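Local atomic coordinates of phosphoribosyltransferase (PDB entry 1WD5), a protein that is of unproven function but probably acts as a type I phosphoribosyltransferase, transferring a phosphoribosyl group. Residues 120-125 with 147-152. Residues are numbered along the deposited sequence; the frame is centred on the assembly and turned at random.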
ATOM      1  N   GLY A 120      -8.169 -15.426   3.137  1.00 24.05           N
ATOM      2  CA  GLY A 120      -9.609 -15.563   2.994  1.00 24.11           C
ATOM      3  C   GLY A 120     -10.448 -14.368   3.423  1.00 24.43           C
ATOM      4  O   GLY A 120     -11.640 -14.512   3.693  1.00 23.46           O
ATOM      5  N   ARG A 121      -9.847 -13.187   3.492  1.00 23.42           N
ATOM      6  CA  ARG A 121     -10.605 -12.007   3.887  1.00 23.79           C
ATOM      7  C   ARG A 121     -10.543 -10.966   2.788  1.00 22.39           C
ATOM      8  O   ARG A 121      -9.690 -11.043   1.906  1.00 20.97           O
ATOM      9  CB  ARG A 121     -10.046 -11.427   5.187  1.00 26.23           C
ATOM     10  CG  ARG A 121     -10.059 -12.416   6.343  1.00 30.28           C
ATOM     11  CD  ARG A 121      -9.538 -11.790   7.616  1.00 32.76           C
ATOM     12  NE  ARG A 121     -10.446 -10.768   8.126  1.00 34.88           N
ATOM     13  CZ  ARG A 121     -10.168  -9.980   9.157  1.00 36.38           C
ATOM     14  NH1 ARG A 121      -9.006 -10.097   9.788  1.00 37.67           N
ATOM     15  NH2 ARG A 121     -11.048  -9.069   9.554  1.00 37.71           N
ATOM     16  N   ASP A 122     -11.462 -10.007   2.825  1.00 21.40           N
ATOM     17  CA  ASP A 122     -11.464  -8.946   1.829  1.00 20.15           C
ATOM     18  C   ASP A 122     -10.384  -7.962   2.265  1.00 18.92           C
ATOM     19  O   ASP A 122     -10.365  -7.525   3.414  1.00 17.94           O
ATOM     20  CB  ASP A 122     -12.822  -8.239   1.771  1.00 19.97           C
ATOM     21  CG  ASP A 122     -13.940  -9.148   1.273  1.00 22.40           C
ATOM     22  OD1 ASP A 122     -13.660 -10.080   0.489  1.00 22.07           O
ATOM     23  OD2 ASP A 122     -15.105  -8.917   1.656  1.00 22.54           O
ATOM     24  N   VAL A 123      -9.486  -7.626   1.346  1.00 17.11           N
ATOM     25  CA  VAL A 123      -8.394  -6.711   1.646  1.00 16.46           C
ATOM     26  C   VAL A 123      -8.414  -5.463   0.769  1.00 16.85           C
ATOM     27  O   VAL A 123      -8.530  -5.552  -0.458  1.00 15.76           O
ATOM     28  CB  VAL A 123      -7.031  -7.414   1.465  1.00 17.44           C
ATOM     29  CG1 VAL A 123      -5.899  -6.453   1.788  1.00 15.40           C
ATOM     30  CG2 VAL A 123      -6.964  -8.650   2.354  1.00 17.32           C
ATOM     31  N   VAL A 124      -8.303  -4.304   1.412  1.00 14.32           N
ATOM     32  CA  VAL A 124      -8.280  -3.018   0.720  1.00 12.98           C
ATOM     33  C   VAL A 124      -6.904  -2.372   0.915  1.00 13.93           C
ATOM     34  O   VAL A 124      -6.458  -2.183   2.046  1.00 15.60           O
ATOM     35  CB  VAL A 124      -9.353  -2.061   1.284  1.00 12.23           C
ATOM     36  CG1 VAL A 124      -9.320  -0.738   0.543  1.00 10.26           C
ATOM     37  CG2 VAL A 124     -10.725  -2.695   1.171  1.00 11.08           C
ATOM     38  N   LEU A 125      -6.228  -2.053  -0.185  1.00 13.74           N
ATOM     39  CA  LEU A 125      -4.915  -1.414  -0.128  1.00 13.32           C
ATOM     40  C   LEU A 125      -5.103   0.079  -0.342  1.00 14.08           C
ATOM     41  O   LEU A 125      -5.690   0.495  -1.340  1.00 14.02           O
ATOM     42  CB  LEU A 125      -3.993  -1.987  -1.206  1.00 14.68           C
ATOM     43  CG  LEU A 125      -3.438  -3.381  -0.915  1.00 18.97           C
ATOM     44  CD1 LEU A 125      -2.700  -3.920  -2.134  1.00 17.02           C
ATOM     45  CD2 LEU A 125      -2.499  -3.297   0.290  1.00 19.01           C
ATOM     46  N   GLY A 147      -3.134 -15.320   0.028  1.00 23.91           N
ATOM     47  CA  GLY A 147      -4.450 -15.930  -0.057  1.00 22.47           C
ATOM     48  C   GLY A 147      -5.662 -15.108   0.349  1.00 21.67           C
ATOM     49  O   GLY A 147      -6.567 -15.641   0.989  1.00 21.76           O
ATOM     50  N   PRO A 148      -5.722 -13.813   0.008  1.00 20.24           N
ATOM     51  CA  PRO A 148      -6.898 -13.033   0.397  1.00 20.47           C
ATOM     52  C   PRO A 148      -8.085 -13.420  -0.484  1.00 21.46           C
ATOM     53  O   PRO A 148      -7.902 -13.883  -1.611  1.00 19.66           O
ATOM     54  CB  PRO A 148      -6.446 -11.599   0.161  1.00 19.16           C
ATOM     55  CG  PRO A 148      -5.561 -11.740  -1.022  1.00 20.74           C
ATOM     56  CD  PRO A 148      -4.736 -12.960  -0.673  1.00 21.38           C
ATOM     57  N   ARG A 149      -9.295 -13.238   0.036  1.00 21.70           N
ATOM     58  CA  ARG A 149     -10.504 -13.568  -0.713  1.00 23.03           C
ATOM     59  C   ARG A 149     -10.690 -12.594  -1.867  1.00 22.40           C
ATOM     60  O   ARG A 149     -11.102 -12.977  -2.964  1.00 22.61           O
ATOM     61  CB  ARG A 149     -11.734 -13.503   0.200  1.00 23.78           C
ATOM     62  CG  ARG A 149     -13.016 -13.942  -0.483  1.00 27.01           C
ATOM     63  CD  ARG A 149     -14.191 -14.021   0.481  1.00 28.77           C
ATOM     64  NE  ARG A 149     -14.692 -12.709   0.885  1.00 29.54           N
ATOM     65  CZ  ARG A 149     -15.780 -12.530   1.629  1.00 31.56           C
ATOM     66  NH1 ARG A 149     -16.476 -13.579   2.052  1.00 30.74           N
ATOM     67  NH2 ARG A 149     -16.184 -11.307   1.943  1.00 31.42           N
ATOM     68  N   ARG A 150     -10.370 -11.332  -1.614  1.00 20.70           N
ATOM     69  CA  ARG A 150     -10.519 -10.292  -2.616  1.00 19.81           C
ATOM     70  C   ARG A 150      -9.572  -9.139  -2.300  1.00 20.14           C
ATOM     71  O   ARG A 150      -9.294  -8.852  -1.132  1.00 18.33           O
ATOM     72  CB  ARG A 150     -11.965  -9.802  -2.605  1.00 21.09           C
ATOM     73  CG  ARG A 150     -12.280  -8.686  -3.573  1.00 23.35           C
ATOM     74  CD  ARG A 150     -13.722  -8.241  -3.389  1.00 23.49           C
ATOM     75  NE  ARG A 150     -14.086  -7.151  -4.287  1.00 24.13           N
ATOM     76  CZ  ARG A 150     -15.281  -6.569  -4.301  1.00 25.11           C
ATOM     77  NH1 ARG A 150     -16.226  -6.974  -3.461  1.00 22.69           N
ATOM     78  NH2 ARG A 150     -15.532  -5.585  -5.154  1.00 23.71           N
ATOM     79  N   VAL A 151      -9.073  -8.484  -3.343  1.00 18.80           N
ATOM     80  CA  VAL A 151      -8.164  -7.361  -3.166  1.00 17.71           C
ATOM     81  C   VAL A 151      -8.652  -6.159  -3.968  1.00 19.03           C
ATOM     82  O   VAL A 151      -8.983  -6.277  -5.154  1.00 18.36           O
ATOM     83  CB  VAL A 151      -6.727  -7.722  -3.618  1.00 17.12           C
ATOM     84  CG1 VAL A 151      -5.783  -6.564  -3.332  1.00 16.07           C
ATOM     85  CG2 VAL A 151      -6.259  -8.978  -2.898  1.00 14.03           C
ATOM     86  N   VAL A 152      -8.710  -5.007  -3.309  1.00 17.51           N
ATOM     87  CA  VAL A 152      -9.141  -3.775  -3.954  1.00 15.78           C
ATOM     88  C   VAL A 152      -8.150  -2.668  -3.653  1.00 15.63           C
ATOM     89  O   VAL A 152      -7.796  -2.440  -2.494  1.00 17.11           O
ATOM     90  CB  VAL A 152     -10.526  -3.311  -3.446  1.00 16.35           C
ATOM     91  CG1 VAL A 152     -10.884  -1.970  -4.075  1.00 15.79           C
ATOM     92  CG2 VAL A 152     -11.585  -4.346  -3.775  1.00 16.77           C
TER
HETATM   93  O   HOH W   1     -16.393  -8.973  -1.418  1.00 31.92           O
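Asp122 and Arg149 pair at the point where two neighbouring parallel strands, 122-126 and 150-155, begin. Followed outward, Arg149 sets its CB atom 3.6 Å from Gly120 C, then passes CG and CD loosely beside OD1 of Asp122. CG lies anti to the backbone N, and the chain then bends at chi3 (73°), which turns NE back toward Asp122. NE donates to Asp122 OD1 at 2.9 Å and NH2 to Asp122 OD2 at 2.6 Å, one nitrogen to each oxygen in a side-on salt bridge. Both oxygens lie close to the guanidinium plane, but the nitrogens approach from above the carboxylate, the two planes being 42° apart. NH2 also forms a salt bridge with Glu23 OE1, while the backbone N of Glu23 donates to Asp122 OD2. A water bound to NH1 of Arg150 reaches the same oxygen weakly; the Arg150 guanidinium itself pairs with Glu171.

Just before the strands, Gly120 N donates almost straight to Gly147 O (2.7 Å), and Arg149 N reaches Arg121 O at a more bent angle, from above the carbonyl plane. The regular parallel ladder follows: Val123 N to Arg150 O, Val152 N to Val123 O and Leu125 N to Val152 O, with Val151 CA adding a CA-H...O contact of 3.3 Å to Val123 O. On the face away from Asp122, Val123 CG2 rests on Pro148 CB at 3.7 Å, and Leu125 and Val151 pack against helix 134-144. That helix links the strands in a beta-alpha-beta crossover of the central sheet of the phosphoribosyltransferase fold. Held by the Arg149 salt bridge and by the Glu23 N hydrogen bond, the buried Asp122 carboxylate is probably stabilised as the anion, tying the strand starts to the loop at Glu23.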